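Cytochrome C-type biogenesis protein ccmF (PDB 6ZMQ) probably acts as the membrane-embedded heme lyase of cytochrome c maturation, binding heme b and helping to join heme to apocytochrome c. Local coordinates at residues 117-122 with 148-153; 140-145 with 204-209; 196-201 with 298-303. All blocks are in the same frame, centred on the assembly; numbering follows the deposited sequence.

Helices 110-129, 135-157, 185-213 and 288-307 are tied together by three contacts, all within the cytochrome c assembly protein region of the chain. From the N terminus, interaction 1 closes a short helical hairpin, 117-122 folding back on 148-153. Interaction 2 joins the earlier part of helix 135-157 to 204-209, and because 140-145 precedes 148-153 the two contacts cross along the chain. Interaction 3, pairing 196-201 with 298-303, spans 96 intervening residues; it crosses interaction 2 on helix 185-213 and follows interaction 1 in series. The contacts touch one another through Trp117 on Phe197, Ile148 on Phe299 and Tyr204 on Phe299.

Interaction 1: residues 117-122 with 148-153; sequences WGLLQT and IQVFFF. With PTY (phosphatidylethanolamine), chain E.
This is a buried helix-helix contact between consecutive membrane helices, with 117-122 on helix 110-129 and 148-153 on helix 135-157. Both segments are regular alpha helix. Their axes run nearly antiparallel, 160° between N-to-C directions with a signed crossing of -160°, and approach to 9.6 Å. The register is set by Gly118 opposite Phe152, whose CA atoms lie 5.7 Å apart. Having no side chain, Gly118 admits two phenylalanines: its CA is 4.1 Å from Phe152 CD2 and its O is 4.0 Å from Phe153 CE2. A CB on residue 118 would come within a tight 3.1 Å of Phe153 CE2.

Phe152 (chi1 m) points toward 117-122 and is the largest contributor. Phe152 CZ lies over one face of the Trp117 indole (chi1 t), 3.4 Å from Trp117 CE2; the five-membered ring and the phenyl meet obliquely, centroids 4.2 Å apart and planes at 42°. Gln121 points toward 148-153 and, with chi1 at -109° and chi2 m, reaches across, placing CG 3.6 Å from Phe152 CE2 at the ring edge and NE2 3.4 Å from Ile148 CG2. Thr122 (chi1 p) turns its hydroxyl back to its own helix, OG1 donating to Leu119 O at 2.6 Å, while its CG2 packs 3.6 Å from Gln149 NE2 and 4.1 Å from Phe153 CE2. No hydrogen bond joins the segments.

Facing the lipid, Phe151 CD1 and Val150 CG1 lie 3.7 Å from PTY C17 and C41 respectively. The arrangement is an antiparallel transmembrane helical hairpin in which Phe152 and Phe153 pack against Gly118, bordered by a bound phosphatidylethanolamine.

Interaction 2: residues 140-145 with 204-209; sequences LVLAVL and YAYAVA. With PTY (phosphatidylethanolamine), chain E.
Leu140 opens the line of contact on helix 135-157, pointing toward 204-209 of helix 185-213. Its CB lies 4.2 Å from Ala209 CB, and its CD1 4.3 Å from Val208 O; CA of Leu140 and CA of Ala209 are 5.4 Å apart. Val141 (chi1 m) follows with the closest register pair, its CA 5.0 Å from Ala205 CA. Its CG1 fits against the other helix, 3.7 Å from each of Ala205 C, Tyr206 CA and Ala209 CB. The same methyl makes a CH-pi contact over one face of Tyr206, with CG1 4.2 Å from the ring centroid and 22° off its normal.

One turn on, Val144 (chi1 p) points toward the partner and spreads its methyls: CG1 lies 3.7 Å from Ala205 CB, CG2 3.8 Å from Tyr204 CE2. Leu145 (m, t) brings CD2 to 3.8 Å from Ala205 CB, so that this alanine is touched by Val141, Val144 and Leu145. Both segments are alpha-helical. Their axes come within 8.3 Å at 124° between N-to-C directions, signed crossing +124°; the small side chains of Ala205 and Ala209, one turn apart, are consistent with that approach.

This is an apolar, alanine-lined crossing of two transmembrane helices, without hydrogen bonds across it. Segment 140-145 also lines a phosphatidylethanolamine site, with PTY C29 3.8 Å from Leu140 CD2 and C25 3.9 Å from Val144 CA. Around the pair, helix 20-47 packs on Leu140 and Ala143, helix 288-307 covers Ala207, and helix 325-345 receives Val208 and the Tyr204 hydroxyl, hydrogen-bonded to Ala336 O.

Interaction 3: residues 196-201 with 298-303; sequences GFVGLS and AFAATL
Phe197 (chi1 t, chi2 84°) reaches across to helix 288-307 and lies beside Phe299 (chi1 t), CE1 to CE1 3.5 Å. The ring planes are 22° apart but slid sideways, centroids 5.1 Å apart, so they barely overlap. Phe197 also meets Leu303, its CD1 3.5 Å from Leu303 N and its CE1 3.6 Å from Leu303 CB. Thr302 (chi1 m) points toward 196-201: Thr302 CG2 sits 3.4 Å from Phe197 CA; OG1 donates to Ala298 O (2.7 Å) in its own helix and also touches Leu200 CD1 (3.6 Å).

The two helical segments run roughly antiparallel, axes 9.1 Å apart at closest approach and 153° between directions (signed crossing -153°). The CA pairs Phe197-Thr302 at 5.5 Å and Leu200-Phe299 at 5.6 Å fix the register. Leu200 (m, t) places CD1 3.8 Å from Ala298 CB, and its O lies 3.2 Å from Phe299 CD1. Ser201 CA packs 3.6 Å from Phe299 CE1, its OG donating a very short 2.4 Å bond to Val198 O.

The contact is thus an antiparallel pair of transmembrane helices packed around Phe197 and Phe299. Helix 110-129 flanks it through Trp117 and Gln121, helix 266-284 covers Leu200 and Ala298, and helices 135-157 and 325-345 pack against Phe299 and Leu303 respectively.

Interaction 1: residues 117-122 with 148-153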
loop_
_atom_site.group_PDB
_atom_site.type_symbol
_atom_site.label_atom_id
_atom_site.label_comp_id
_atom_site.label_asym_id
_atom_site.label_seq_id
_atom_site.Cartn_x
_atom_site.Cartn_y
_atom_site.Cartn_z
ATOM N N TRP A 117 4.384 -10.013 10.745
ATOM C CA TRP A 117 5.109 -9.925 9.482
ATOM C C TRP A 117 5.784 -11.247 9.132
ATOM O O TRP A 117 5.659 -11.745 8.002
ATOM C CB TRP A 117 6.138 -8.807 9.630
ATOM C CG TRP A 117 6.672 -8.251 8.399
ATOM C CD1 TRP A 117 6.468 -8.711 7.142
ATOM C CD2 TRP A 117 7.517 -7.103 8.279
ATOM N NE1 TRP A 117 7.126 -7.927 6.248
ATOM C CE2 TRP A 117 7.777 -6.927 6.913
ATOM C CE3 TRP A 117 8.073 -6.203 9.193
ATOM C CZ2 TRP A 117 8.585 -5.909 6.432
ATOM C CZ3 TRP A 117 8.866 -5.175 8.713
ATOM C CH2 TRP A 117 9.104 -5.033 7.340
ATOM N N GLY A 118 6.525 -11.817 10.088
ATOM C CA GLY A 118 7.140 -13.116 9.883
ATOM C C GLY A 118 6.128 -14.233 9.764
ATOM O O GLY A 118 6.373 -15.214 9.063
ATOM N N LEU A 119 4.958 -14.076 10.393
ATOM C CA LEU A 119 3.887 -15.061 10.238
ATOM C C LEU A 119 3.306 -15.059 8.831
ATOM O O LEU A 119 3.073 -16.125 8.249
ATOM C CB LEU A 119 2.774 -14.818 11.260
ATOM C CG LEU A 119 1.702 -15.904 11.221
ATOM C CD1 LEU A 119 1.465 -16.297 12.588
ATOM C CD2 LEU A 119 0.354 -15.460 10.627
ATOM N N LEU A 120 3.035 -13.876 8.279
ATOM C CA LEU A 120 2.504 -13.814 6.924
ATOM C C LEU A 120 3.558 -14.206 5.895
ATOM O O LEU A 120 3.203 -14.774 4.848
ATOM C CB LEU A 120 1.934 -12.417 6.659
ATOM C CG LEU A 120 0.720 -12.032 7.516
ATOM C CD1 LEU A 120 0.064 -10.744 7.034
ATOM C CD2 LEU A 120 -0.310 -13.166 7.597
ATOM N N GLN A 121 4.843 -13.998 6.221
ATOM C CA GLN A 121 5.934 -14.568 5.434
ATOM C C GLN A 121 5.901 -16.093 5.439
ATOM O O GLN A 121 6.025 -16.724 4.379
ATOM C CB GLN A 121 7.279 -14.083 5.970
ATOM C CG GLN A 121 7.983 -13.105 5.066
ATOM C CD GLN A 121 8.569 -13.767 3.845
ATOM O OE1 GLN A 121 8.824 -14.974 3.821
ATOM N NE2 GLN A 121 8.819 -12.971 2.827
ATOM N N THR A 122 5.735 -16.696 6.625
ATOM C CA THR A 122 5.707 -18.154 6.723
ATOM C C THR A 122 4.471 -18.746 6.053
ATOM O O THR A 122 4.544 -19.834 5.464
ATOM C CB THR A 122 5.770 -18.607 8.180
ATOM O OG1 THR A 122 4.753 -17.951 8.939
ATOM C CG2 THR A 122 7.149 -18.386 8.814
ATOM N N ILE A 148 14.687 -15.012 4.354
ATOM C CA ILE A 148 13.858 -13.884 4.808
ATOM C C ILE A 148 13.224 -14.204 6.159
ATOM O O ILE A 148 13.200 -13.367 7.077
ATOM C CB ILE A 148 12.787 -13.540 3.755
ATOM C CG1 ILE A 148 13.419 -13.015 2.468
ATOM C CG2 ILE A 148 11.824 -12.475 4.260
ATOM C CD1 ILE A 148 12.429 -12.941 1.320
ATOM N N GLN A 149 12.727 -15.442 6.299
ATOM C CA GLN A 149 12.182 -15.912 7.574
ATOM C C GLN A 149 13.241 -15.923 8.671
ATOM O O GLN A 149 12.953 -15.574 9.824
ATOM C CB GLN A 149 11.609 -17.321 7.417
ATOM C CG GLN A 149 10.432 -17.472 6.481
ATOM C CD GLN A 149 9.904 -18.894 6.472
ATOM O OE1 GLN A 149 9.179 -19.284 5.573
ATOM N NE2 GLN A 149 10.281 -19.676 7.475
ATOM N N VAL A 150 14.470 -16.329 8.325
ATOM C CA VAL A 150 15.579 -16.340 9.278
ATOM C C VAL A 150 15.941 -14.922 9.704
ATOM O O VAL A 150 16.222 -14.683 10.884
ATOM C CB VAL A 150 16.774 -17.125 8.691
ATOM C CG1 VAL A 150 18.122 -16.698 9.257
ATOM C CG2 VAL A 150 16.586 -18.570 8.989
ATOM N N PHE A 151 15.860 -13.947 8.781
ATOM C CA PHE A 151 16.086 -12.551 9.170
ATOM C C PHE A 151 15.006 -12.049 10.116
ATOM O O PHE A 151 15.320 -11.383 11.103
ATOM C CB PHE A 151 16.155 -11.593 7.982
ATOM C CG PHE A 151 16.318 -10.143 8.419
ATOM C CD1 PHE A 151 17.453 -9.743 9.119
ATOM C CD2 PHE A 151 15.306 -9.215 8.221
ATOM C CE1 PHE A 151 17.603 -8.428 9.549
ATOM C CE2 PHE A 151 15.447 -7.897 8.647
ATOM C CZ PHE A 151 16.598 -7.506 9.313
ATOM N N PHE A 152 13.733 -12.360 9.828
ATOM C CA PHE A 152 12.638 -11.877 10.676
ATOM C C PHE A 152 12.680 -12.495 12.065
ATOM O O PHE A 152 12.510 -11.796 13.066
ATOM C CB PHE A 152 11.277 -12.154 10.034
ATOM C CG PHE A 152 10.895 -11.154 9.004
ATOM C CD1 PHE A 152 11.119 -9.802 9.219
ATOM C CD2 PHE A 152 10.294 -11.561 7.826
ATOM C CE1 PHE A 152 10.769 -8.876 8.265
ATOM C CE2 PHE A 152 9.938 -10.638 6.866
ATOM C CZ PHE A 152 10.181 -9.299 7.086
ATOM N N PHE A 153 12.977 -13.785 12.153
ATOM C CA PHE A 153 12.967 -14.401 13.470
ATOM C C PHE A 153 14.292 -14.205 14.205
ATOM O O PHE A 153 14.306 -14.183 15.439
ATOM C CB PHE A 153 12.556 -15.865 13.344
ATOM C CG PHE A 153 11.071 -16.032 13.135
ATOM C CD1 PHE A 153 10.207 -15.996 14.216
ATOM C CD2 PHE A 153 10.533 -16.142 11.859
ATOM C CE1 PHE A 153 8.837 -16.115 14.038
ATOM C CE2 PHE A 153 9.161 -16.265 11.670
ATOM C CZ PHE A 153 8.320 -16.247 12.765
HETATM C C1 PTY E . 24.250 -4.159 16.776
HETATM C C2 PTY E . 26.586 1.654 20.236
HETATM C C3 PTY E . 25.736 1.561 18.969
HETATM O O4 PTY E . 23.070 -4.662 17.331
HETATM C C5 PTY E . 23.592 -1.833 16.028
HETATM C C6 PTY E . 23.997 -3.247 15.570
HETATM O O7 PTY E . 23.050 -3.808 14.676
HETATM C C8 PTY E . 23.581 -4.495 13.555
HETATM O O10 PTY E . 24.752 -4.647 13.466
HETATM C C11 PTY E . 22.678 -5.051 12.436
HETATM C C12 PTY E . 23.448 -5.921 11.418
HETATM C C13 PTY E . 22.759 -5.996 10.038
HETATM C C14 PTY E . 22.737 -7.408 9.428
HETATM C C15 PTY E . 21.491 -7.642 8.559
HETATM C C16 PTY E . 21.729 -8.633 7.404
HETATM C C17 PTY E . 20.772 -9.832 7.510
HETATM C C18 PTY E . 20.432 -10.462 6.151
HETATM C C19 PTY E . 19.661 -11.774 6.346
HETATM C C20 PTY E . 19.621 -12.585 5.043
HETATM C C21 PTY E . 19.395 -14.074 5.330
HETATM C C22 PTY E . 20.258 -14.949 4.410
HETATM C C23 PTY E . 19.586 -15.136 3.045
HETATM C C24 PTY E . 20.382 -16.126 2.186
HETATM C C25 PTY E . 19.628 -16.504 0.907
HETATM C C26 PTY E . 20.434 -16.081 -0.323
HETATM C C27 PTY E . 20.289 -17.108 -1.445
HETATM C C28 PTY E . 20.663 -16.436 -2.763
HETATM C C29 PTY E . 21.104 -17.467 -3.796
HETATM C C30 PTY E . 23.271 -5.880 17.994
HETATM C C31 PTY E . 23.327 -7.178 17.187
HETATM O O30 PTY E . 23.416 -5.906 19.172
HETATM C C32 PTY E . 22.101 -7.260 16.277
HETATM C C33 PTY E . 22.230 -8.400 15.263
HETATM C C34 PTY E . 20.893 -8.598 14.544
HETATM C C35 PTY E . 21.026 -9.684 13.473
HETATM C C36 PTY E . 19.684 -10.374 13.226
HETATM C C37 PTY E . 19.927 -11.808 12.754
HETATM C C38 PTY E . 19.335 -11.999 11.356
HETATM C C39 PTY E . 19.737 -13.354 10.770
HETATM C C40 PTY E . 20.806 -13.149 9.697
HETATM C C41 PTY E . 20.999 -14.414 8.859
HETATM C C42 PTY E . 22.106 -15.275 9.464
HETATM C C43 PTY E . 22.681 -16.194 8.389
HETATM C C44 PTY E . 22.145 -17.603 8.619
HETATM P P1 PTY E . 25.293 -0.729 17.775
HETATM O O11 PTY E . 25.002 0.367 18.975
HETATM O O12 PTY E . 25.870 -0.013 16.578
HETATM O O13 PTY E . 26.323 -1.706 18.285
HETATM O O14 PTY E . 23.922 -1.567 17.371
HETATM N N1 PTY E . 27.985 1.786 19.867
#

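Interaction 2: residues 140-145 with 204-209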
loop_
_atom_site.group_PDB
_atom_site.type_symbol
_atom_site.label_atom_id
_atom_site.label_comp_id
_atom_site.label_asym_id
_atom_site.label_seq_id
_atom_site.Cartn_x
_atom_site.Cartn_y
_atom_site.Cartn_z
ATOM N N LEU A 140 16.336 -23.253 -4.695
ATOM C CA LEU A 140 16.769 -21.873 -4.491
ATOM C C LEU A 140 15.654 -20.923 -4.041
ATOM O O LEU A 140 15.957 -19.983 -3.282
ATOM C CB LEU A 140 17.471 -21.330 -5.731
ATOM C CG LEU A 140 19.003 -21.291 -5.559
ATOM C CD1 LEU A 140 19.626 -20.389 -6.559
ATOM C CD2 LEU A 140 19.471 -20.871 -4.150
ATOM N N VAL A 141 14.383 -21.131 -4.454
ATOM C CA VAL A 141 13.305 -20.294 -3.907
ATOM C C VAL A 141 13.126 -20.581 -2.422
ATOM O O VAL A 141 12.905 -19.649 -1.632
ATOM C CB VAL A 141 11.956 -20.429 -4.666
ATOM C CG1 VAL A 141 12.023 -19.860 -6.049
ATOM C CG2 VAL A 141 11.328 -21.828 -4.656
ATOM N N LEU A 142 13.317 -21.850 -2.004
ATOM C CA LEU A 142 13.259 -22.148 -0.579
ATOM C C LEU A 142 14.427 -21.531 0.175
ATOM O O LEU A 142 14.226 -21.031 1.285
ATOM C CB LEU A 142 13.171 -23.659 -0.345
ATOM C CG LEU A 142 11.879 -24.347 -0.811
ATOM C CD1 LEU A 142 11.714 -25.686 -0.155
ATOM C CD2 LEU A 142 10.660 -23.483 -0.498
ATOM N N ALA A 143 15.622 -21.490 -0.445
ATOM C CA ALA A 143 16.793 -20.879 0.193
ATOM C C ALA A 143 16.585 -19.393 0.496
ATOM O O ALA A 143 16.790 -18.950 1.636
ATOM C CB ALA A 143 18.021 -21.070 -0.685
ATOM N N VAL A 144 16.088 -18.626 -0.484
ATOM C CA VAL A 144 15.928 -17.187 -0.243
ATOM C C VAL A 144 14.707 -16.899 0.656
ATOM O O VAL A 144 14.759 -16.002 1.518
ATOM C CB VAL A 144 15.892 -16.418 -1.582
ATOM C CG1 VAL A 144 14.909 -17.022 -2.490
ATOM C CG2 VAL A 144 15.624 -14.911 -1.411
ATOM N N LEU A 145 13.617 -17.680 0.529
ATOM C CA LEU A 145 12.447 -17.439 1.381
ATOM C C LEU A 145 12.698 -17.850 2.837
ATOM O O LEU A 145 12.296 -17.130 3.768
ATOM C CB LEU A 145 11.216 -18.144 0.801
ATOM C CG LEU A 145 10.585 -17.621 -0.497
ATOM C CD1 LEU A 145 9.283 -18.349 -0.761
ATOM C CD2 LEU A 145 10.336 -16.126 -0.375
ATOM N N TYR A 204 10.084 -12.402 -6.342
ATOM C CA TYR A 204 11.491 -12.031 -6.154
ATOM C C TYR A 204 12.361 -13.254 -5.946
ATOM O O TYR A 204 13.422 -13.376 -6.574
ATOM C CB TYR A 204 11.652 -11.095 -4.946
ATOM C CG TYR A 204 13.097 -10.929 -4.463
ATOM C CD1 TYR A 204 13.966 -10.069 -5.128
ATOM C CD2 TYR A 204 13.582 -11.612 -3.331
ATOM C CE1 TYR A 204 15.272 -9.900 -4.703
ATOM C CE2 TYR A 204 14.897 -11.454 -2.909
ATOM C CZ TYR A 204 15.732 -10.596 -3.602
ATOM O OH TYR A 204 17.035 -10.409 -3.195
ATOM N N ALA A 205 11.873 -14.182 -5.110
ATOM C CA ALA A 205 12.496 -15.479 -4.880
ATOM C C ALA A 205 12.706 -16.231 -6.178
ATOM O O ALA A 205 13.852 -16.577 -6.509
ATOM C CB ALA A 205 11.610 -16.292 -3.935
ATOM N N TYR A 206 11.638 -16.316 -6.990
ATOM C CA TYR A 206 11.685 -16.961 -8.300
ATOM C C TYR A 206 12.688 -16.275 -9.212
ATOM O O TYR A 206 13.499 -16.954 -9.861
ATOM C CB TYR A 206 10.294 -16.957 -8.932
ATOM C CG TYR A 206 9.430 -18.179 -8.657
ATOM C CD1 TYR A 206 8.714 -18.300 -7.473
ATOM C CD2 TYR A 206 9.291 -19.181 -9.607
ATOM C CE1 TYR A 206 7.903 -19.392 -7.224
ATOM C CE2 TYR A 206 8.478 -20.276 -9.369
ATOM C CZ TYR A 206 7.793 -20.380 -8.178
ATOM O OH TYR A 206 6.991 -21.471 -7.939
ATOM N N ALA A 207 12.754 -14.932 -9.127
ATOM C CA ALA A 207 13.677 -14.164 -9.953
ATOM C C ALA A 207 15.118 -14.427 -9.565
ATOM O O ALA A 207 15.954 -14.700 -10.437
ATOM C CB ALA A 207 13.378 -12.688 -9.834
ATOM N N VAL A 208 15.399 -14.480 -8.255
ATOM C CA VAL A 208 16.762 -14.762 -7.809
ATOM C C VAL A 208 17.056 -16.238 -8.005
ATOM O O VAL A 208 18.216 -16.628 -8.213
ATOM C CB VAL A 208 16.912 -14.233 -6.365
ATOM C CG1 VAL A 208 18.262 -14.567 -5.742
ATOM C CG2 VAL A 208 16.746 -12.725 -6.367
ATOM N N ALA A 209 16.004 -17.046 -8.108
ATOM C CA ALA A 209 16.164 -18.401 -8.581
ATOM C C ALA A 209 16.480 -18.426 -10.069
ATOM O O ALA A 209 17.458 -19.070 -10.474
ATOM C CB ALA A 209 14.893 -19.163 -8.269
HETATM C C1 PTY E . 24.250 -4.159 16.776
HETATM C C2 PTY E . 26.586 1.654 20.236
HETATM C C3 PTY E . 25.736 1.561 18.969
HETATM O O4 PTY E . 23.070 -4.662 17.331
HETATM C C5 PTY E . 23.592 -1.833 16.028
HETATM C C6 PTY E . 23.997 -3.247 15.570
HETATM O O7 PTY E . 23.050 -3.808 14.676
HETATM C C8 PTY E . 23.581 -4.495 13.555
HETATM O O10 PTY E . 24.752 -4.647 13.466
HETATM C C11 PTY E . 22.678 -5.051 12.436
HETATM C C12 PTY E . 23.448 -5.921 11.418
HETATM C C13 PTY E . 22.759 -5.996 10.038
HETATM C C14 PTY E . 22.737 -7.408 9.428
HETATM C C15 PTY E . 21.491 -7.642 8.559
HETATM C C16 PTY E . 21.729 -8.633 7.404
HETATM C C17 PTY E . 20.772 -9.832 7.510
HETATM C C18 PTY E . 20.432 -10.462 6.151
HETATM C C19 PTY E . 19.661 -11.774 6.346
HETATM C C20 PTY E . 19.621 -12.585 5.043
HETATM C C21 PTY E . 19.395 -14.074 5.330
HETATM C C22 PTY E . 20.258 -14.949 4.410
HETATM C C23 PTY E . 19.586 -15.136 3.045
HETATM C C24 PTY E . 20.382 -16.126 2.186
HETATM C C25 PTY E . 19.628 -16.504 0.907
HETATM C C26 PTY E . 20.434 -16.081 -0.323
HETATM C C27 PTY E . 20.289 -17.108 -1.445
HETATM C C28 PTY E . 20.663 -16.436 -2.763
HETATM C C29 PTY E . 21.104 -17.467 -3.796
HETATM C C30 PTY E . 23.271 -5.880 17.994
HETATM C C31 PTY E . 23.327 -7.178 17.187
HETATM O O30 PTY E . 23.416 -5.906 19.172
HETATM C C32 PTY E . 22.101 -7.260 16.277
HETATM C C33 PTY E . 22.230 -8.400 15.263
HETATM C C34 PTY E . 20.893 -8.598 14.544
HETATM C C35 PTY E . 21.026 -9.684 13.473
HETATM C C36 PTY E . 19.684 -10.374 13.226
HETATM C C37 PTY E . 19.927 -11.808 12.754
HETATM C C38 PTY E . 19.335 -11.999 11.356
HETATM C C39 PTY E . 19.737 -13.354 10.770
HETATM C C40 PTY E . 20.806 -13.149 9.697
HETATM C C41 PTY E . 20.999 -14.414 8.859
HETATM C C42 PTY E . 22.106 -15.275 9.464
HETATM C C43 PTY E . 22.681 -16.194 8.389
HETATM C C44 PTY E . 22.145 -17.603 8.619
HETATM P P1 PTY E . 25.293 -0.729 17.775
HETATM O O11 PTY E . 25.002 0.367 18.975
HETATM O O12 PTY E . 25.870 -0.013 16.578
HETATM O O13 PTY E . 26.323 -1.706 18.285
HETATM O O14 PTY E . 23.922 -1.567 17.371
HETATM N N1 PTY E . 27.985 1.786 19.867
#

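Interaction 3: residues 196-201 with 298-303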
loop_
_atom_site.group_PDB
_atom_site.type_symbol
_atom_site.label_atom_id
_atom_site.label_comp_id
_atom_site.label_asym_id
_atom_site.label_seq_id
_atom_site.Cartn_x
_atom_site.Cartn_y
_atom_site.Cartn_z
ATOM N N GLY A 196 1.039 -7.339 1.216
ATOM C CA GLY A 196 1.566 -6.898 -0.061
ATOM C C GLY A 196 3.035 -7.226 -0.214
ATOM O O GLY A 196 3.428 -7.811 -1.236
ATOM N N PHE A 197 3.810 -7.044 0.881
ATOM C CA PHE A 197 5.237 -7.354 0.853
ATOM C C PHE A 197 5.457 -8.835 0.637
ATOM O O PHE A 197 6.250 -9.226 -0.233
ATOM C CB PHE A 197 5.920 -6.892 2.147
ATOM C CG PHE A 197 7.319 -7.470 2.362
ATOM C CD1 PHE A 197 8.422 -6.876 1.777
ATOM C CD2 PHE A 197 7.535 -8.589 3.177
ATOM C CE1 PHE A 197 9.693 -7.399 1.975
ATOM C CE2 PHE A 197 8.804 -9.112 3.371
ATOM C CZ PHE A 197 9.883 -8.512 2.774
ATOM N N VAL A 198 4.671 -9.666 1.333
ATOM C CA VAL A 198 4.962 -11.088 1.270
ATOM C C VAL A 198 4.465 -11.651 -0.055
ATOM O O VAL A 198 5.065 -12.607 -0.576
ATOM C CB VAL A 198 4.452 -11.824 2.529
ATOM C CG1 VAL A 198 5.050 -11.176 3.762
ATOM C CG2 VAL A 198 2.974 -11.777 2.647
ATOM N N GLY A 199 3.496 -10.964 -0.695
ATOM C CA GLY A 199 3.181 -11.269 -2.081
ATOM C C GLY A 199 4.355 -11.007 -2.997
ATOM O O GLY A 199 4.857 -11.933 -3.635
ATOM N N LEU A 200 4.952 -9.812 -2.889
ATOM C CA LEU A 200 6.128 -9.494 -3.695
ATOM C C LEU A 200 7.372 -10.250 -3.231
ATOM O O LEU A 200 8.427 -10.131 -3.870
ATOM C CB LEU A 200 6.391 -7.986 -3.704
ATOM C CG LEU A 200 5.621 -7.126 -4.713
ATOM C CD1 LEU A 200 6.358 -5.823 -4.912
ATOM C CD2 LEU A 200 5.423 -7.832 -6.060
ATOM N N SER A 201 7.289 -11.004 -2.119
ATOM C CA SER A 201 8.380 -11.898 -1.756
ATOM C C SER A 201 8.552 -13.004 -2.780
ATOM O O SER A 201 9.671 -13.262 -3.247
ATOM C CB SER A 201 8.137 -12.489 -0.375
ATOM O OG SER A 201 7.279 -13.609 -0.436
ATOM N N ALA A 298 11.248 -3.307 -6.578
ATOM C CA ALA A 298 9.924 -3.273 -5.963
ATOM C C ALA A 298 9.867 -4.052 -4.658
ATOM O O ALA A 298 9.246 -3.596 -3.691
ATOM C CB ALA A 298 8.884 -3.823 -6.942
ATOM N N PHE A 299 10.537 -5.214 -4.597
ATOM C CA PHE A 299 10.511 -6.034 -3.392
ATOM C C PHE A 299 11.267 -5.380 -2.239
ATOM O O PHE A 299 10.769 -5.335 -1.105
ATOM C CB PHE A 299 11.092 -7.411 -3.703
ATOM C CG PHE A 299 11.432 -8.207 -2.484
ATOM C CD1 PHE A 299 10.424 -8.749 -1.711
ATOM C CD2 PHE A 299 12.762 -8.408 -2.098
ATOM C CE1 PHE A 299 10.724 -9.476 -0.581
ATOM C CE2 PHE A 299 13.056 -9.133 -0.956
ATOM C CZ PHE A 299 12.031 -9.661 -0.202
ATOM N N ALA A 300 12.496 -4.913 -2.493
ATOM C CA ALA A 300 13.248 -4.252 -1.423
ATOM C C ALA A 300 12.644 -2.894 -1.054
ATOM O O ALA A 300 12.734 -2.459 0.112
ATOM C CB ALA A 300 14.707 -4.094 -1.828
ATOM N N ALA A 301 12.002 -2.229 -2.026
ATOM C CA ALA A 301 11.227 -1.028 -1.750
ATOM C C ALA A 301 10.068 -1.326 -0.815
ATOM O O ALA A 301 9.820 -0.568 0.128
ATOM C CB ALA A 301 10.719 -0.439 -3.064
ATOM N N THR A 302 9.353 -2.434 -1.063
ATOM C CA THR A 302 8.243 -2.828 -0.200
ATOM C C THR A 302 8.726 -3.227 1.187
ATOM O O THR A 302 8.004 -3.009 2.165
ATOM C CB THR A 302 7.439 -3.972 -0.828
ATOM O OG1 THR A 302 7.042 -3.612 -2.152
ATOM C CG2 THR A 302 6.173 -4.215 -0.023
ATOM N N LEU A 303 9.947 -3.774 1.288
ATOM C CA LEU A 303 10.584 -4.004 2.589
ATOM C C LEU A 303 10.752 -2.709 3.374
ATOM O O LEU A 303 10.269 -2.582 4.509
ATOM C CB LEU A 303 11.949 -4.674 2.415
ATOM C CG LEU A 303 12.747 -4.697 3.728
ATOM C CD1 LEU A 303 12.242 -5.753 4.721
ATOM C CD2 LEU A 303 14.224 -4.808 3.457
#